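Local coordinates for Endonuclease/exonuclease/phosphatase (Beutenbergia cavernae DSM 12333, PDB 4RUW), which belongs to the endonuclease/exonuclease/phosphatase family, pairing a DNase I-like two-sheet sandwich with an Ig-like domain that follows it in the chain, at residues 294-298 / 321-326. Residues are numbered along the deposited sequence; the frame is centred on the assembly and turned at random.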
ATOM      1  N   ARG A 294       9.642   3.368  -4.146  1.00 11.65           N
ATOM      2  CA  ARG A 294       8.452   3.548  -3.329  1.00 11.09           C
ATOM      3  C   ARG A 294       7.926   2.148  -3.063  1.00 11.26           C
ATOM      4  O   ARG A 294       7.409   1.493  -3.976  1.00 12.33           O
ATOM      5  CB  ARG A 294       7.420   4.391  -4.081  1.00 12.19           C
ATOM      6  CG  ARG A 294       6.159   4.689  -3.281  1.00 11.65           C
ATOM      7  CD  ARG A 294       5.251   5.655  -4.010  1.00 12.07           C
ATOM      8  NE  ARG A 294       4.630   5.057  -5.192  1.00 11.85           N
ATOM      9  CZ  ARG A 294       3.408   4.525  -5.205  1.00 11.17           C
ATOM     10  NH1 ARG A 294       2.668   4.501  -4.100  1.00 11.53           N
ATOM     11  NH2 ARG A 294       2.917   4.018  -6.333  1.00 11.59           N
ATOM     12  N   ILE A 295       8.092   1.679  -1.827  1.00 11.09           N
ATOM     13  CA  ILE A 295       7.797   0.286  -1.495  1.00 11.47           C
ATOM     14  C   ILE A 295       6.910   0.158  -0.260  1.00 10.90           C
ATOM     15  O   ILE A 295       6.571  -0.964   0.142  1.00 12.25           O
ATOM     16  CB  ILE A 295       9.096  -0.556  -1.326  1.00 12.78           C
ATOM     17  CG1 ILE A 295       9.969  -0.001  -0.197  1.00 13.65           C
ATOM     18  CG2 ILE A 295       9.876  -0.644  -2.643  1.00 13.59           C
ATOM     19  CD1 ILE A 295      11.152  -0.891   0.140  1.00 15.73           C
ATOM     20  N   ASP A 296       6.546   1.291   0.334  1.00 11.11           N
ATOM     21  CA  ASP A 296       5.608   1.351   1.452  1.00 11.19           C
ATOM     22  C   ASP A 296       4.335   1.973   0.896  1.00 11.14           C
ATOM     23  O   ASP A 296       4.399   3.007   0.240  1.00 12.11           O
ATOM     24  CB  ASP A 296       6.159   2.243   2.555  1.00 12.19           C
ATOM     25  CG  ASP A 296       7.430   1.692   3.193  1.00 12.84           C
ATOM     26  OD1 ASP A 296       8.544   1.935   2.671  1.00 13.90           O
ATOM     27  OD2 ASP A 296       7.325   1.041   4.256  1.00 15.22           O
ATOM     28  N   TYR A 297       3.193   1.327   1.139  1.00 10.82           N
ATOM     29  CA  TYR A 297       1.954   1.693   0.476  1.00 10.95           C
ATOM     30  C   TYR A 297       0.791   1.809   1.451  1.00 10.04           C
ATOM     31  O   TYR A 297       0.764   1.147   2.497  1.00 11.03           O
ATOM     32  CB  TYR A 297       1.558   0.606  -0.528  1.00 11.98           C
ATOM     33  CG  TYR A 297       2.492   0.383  -1.691  1.00 10.65           C
ATOM     34  CD1 TYR A 297       2.258   0.988  -2.918  1.00 11.69           C
ATOM     35  CD2 TYR A 297       3.576  -0.472  -1.580  1.00 11.56           C
ATOM     36  CE1 TYR A 297       3.084   0.764  -3.996  1.00 11.91           C
ATOM     37  CE2 TYR A 297       4.408  -0.708  -2.655  1.00 11.57           C
ATOM     38  CZ  TYR A 297       4.160  -0.082  -3.862  1.00 11.10           C
ATOM     39  OH  TYR A 297       4.961  -0.313  -4.953  1.00 11.73           O
ATOM     40  N   VAL A 298      -0.202   2.601   1.057  1.00 10.46           N
ATOM     41  CA  VAL A 298      -1.537   2.539   1.636  1.00 10.93           C
ATOM     42  C   VAL A 298      -2.511   2.290   0.495  1.00 10.54           C
ATOM     43  O   VAL A 298      -2.658   3.139  -0.390  1.00 11.65           O
ATOM     44  CB  VAL A 298      -1.905   3.838   2.397  1.00 12.10           C
ATOM     45  CG1 VAL A 298      -3.331   3.740   2.927  1.00 13.75           C
ATOM     46  CG2 VAL A 298      -0.912   4.086   3.517  1.00 13.06           C
ATOM     47  N   HIS A 321      13.346   4.163   6.428  1.00 12.00           N
ATOM     48  CA  HIS A 321      12.185   4.392   5.564  1.00 11.56           C
ATOM     49  C   HIS A 321      11.522   5.687   5.980  1.00 11.71           C
ATOM     50  O   HIS A 321      11.615   6.085   7.147  1.00 12.07           O
ATOM     51  CB  HIS A 321      11.137   3.283   5.706  1.00 12.36           C
ATOM     52  CG  HIS A 321      11.532   1.970   5.101  1.00 12.69           C
ATOM     53  ND1 HIS A 321      10.821   1.380   4.076  1.00 13.89           N
ATOM     54  CD2 HIS A 321      12.550   1.126   5.389  1.00 14.44           C
ATOM     55  CE1 HIS A 321      11.392   0.233   3.752  1.00 14.89           C
ATOM     56  NE2 HIS A 321      12.442   0.057   4.533  1.00 15.16           N
ATOM     57  N   LEU A 322      10.811   6.305   5.043  1.00 12.14           N
ATOM     58  CA  LEU A 322       9.956   7.443   5.336  1.00 12.14           C
ATOM     59  C   LEU A 322       8.543   6.976   5.648  1.00 12.37           C
ATOM     60  O   LEU A 322       8.035   6.042   5.028  1.00 13.22           O
ATOM     61  CB  LEU A 322       9.893   8.392   4.140  1.00 12.73           C
ATOM     62  CG  LEU A 322      11.215   9.009   3.686  1.00 12.94           C
ATOM     63  CD1 LEU A 322      10.975   9.873   2.456  1.00 14.59           C
ATOM     64  CD2 LEU A 322      11.884   9.819   4.804  1.00 13.85           C
ATOM     65  N   GLY A 323       7.899   7.650   6.591  1.00 12.27           N
ATOM     66  CA  GLY A 323       6.487   7.422   6.832  1.00 12.85           C
ATOM     67  C   GLY A 323       5.650   7.945   5.675  1.00 12.12           C
ATOM     68  O   GLY A 323       5.996   8.948   5.048  1.00 13.78           O
ATOM     69  N   VAL A 324       4.555   7.256   5.378  1.00 11.65           N
ATOM     70  CA  VAL A 324       3.613   7.679   4.343  1.00 11.34           C
ATOM     71  C   VAL A 324       2.321   8.060   5.055  1.00 11.30           C
ATOM     72  O   VAL A 324       1.772   7.261   5.824  1.00 11.91           O
ATOM     73  CB  VAL A 324       3.342   6.546   3.322  1.00 13.13           C
ATOM     74  CG1 VAL A 324       2.299   6.981   2.302  1.00 14.64           C
ATOM     75  CG2 VAL A 324       4.633   6.113   2.640  1.00 14.58           C
ATOM     76  N   VAL A 325       1.854   9.282   4.823  1.00 11.22           N
ATOM     77  CA  VAL A 325       0.716   9.836   5.545  1.00 11.43           C
ATOM     78  C   VAL A 325      -0.374  10.223   4.567  1.00 10.96           C
ATOM     79  O   VAL A 325      -0.197  11.149   3.778  1.00 12.22           O
ATOM     80  CB  VAL A 325       1.136  11.075   6.372  1.00 12.29           C
ATOM     81  CG1 VAL A 325      -0.030  11.571   7.222  1.00 13.53           C
ATOM     82  CG2 VAL A 325       2.362  10.761   7.233  1.00 14.41           C
HETATM   83  N   MSE A 326      -1.485   9.498   4.595  1.00 11.39           N
HETATM   84  CA  MSE A 326      -2.547   9.687   3.609  1.00 11.48           C
HETATM   85  C   MSE A 326      -3.809  10.224   4.245  1.00 11.68           C
HETATM   86  O   MSE A 326      -4.225   9.763   5.313  1.00 12.88           O
HETATM   87  CB  MSE A 326      -2.902   8.353   2.955  1.00 12.15           C
HETATM   88  CG  MSE A 326      -1.729   7.645   2.271  1.00 12.70           C
HETATM   89 SE   MSE A 326      -0.844   8.706   0.903  0.59 13.18          SE
HETATM   90  CE  MSE A 326      -2.406   9.231  -0.133  1.00 13.80           C
TER
HETATM   91  O   HOH W   1       7.832   3.371   5.855  1.00 14.52           O
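His-321, on the loop leading into strand 324-330, reaches across this DNase I-like sandwich to Asp-296 at the start of strand 296-300 of the facing sheet, forming a His-carboxylate hydrogen bond with its ND1 2.7 Å from OD1 of Asp-296. OD1 sits 2° from the imidazole plane and receives the N-H on its syn lone pair, although the carboxylate itself is turned 85° from that ring. At the same end, CD1 of Ile-295 rests 3.8 Å from CE1 of His-321. OD1 of Asp-296 also hydrogen-bonds Thr-278, while OD2 weakly accepts from a water that also donates to the backbone O of Leu-322.

Farther along the two strands the contact becomes apolar. CG2 of Val-324 lies 4.2 Å from CB of Asp-296, and CB of Val-298 meets CG of Met-326 at 3.8 Å. The side chain of Met-326 also packs on helix 266-270. The short axes of strands 296-298 and 324-326 pass 7.9 Å apart at closest, 12° from parallel, too far for backbone pairing.

The bond from ND1 to a buried carboxylate, itself tied to Thr-278, helps fix the imidazole's rotation and leaves NE2 on the far side of the ring from Asp-296.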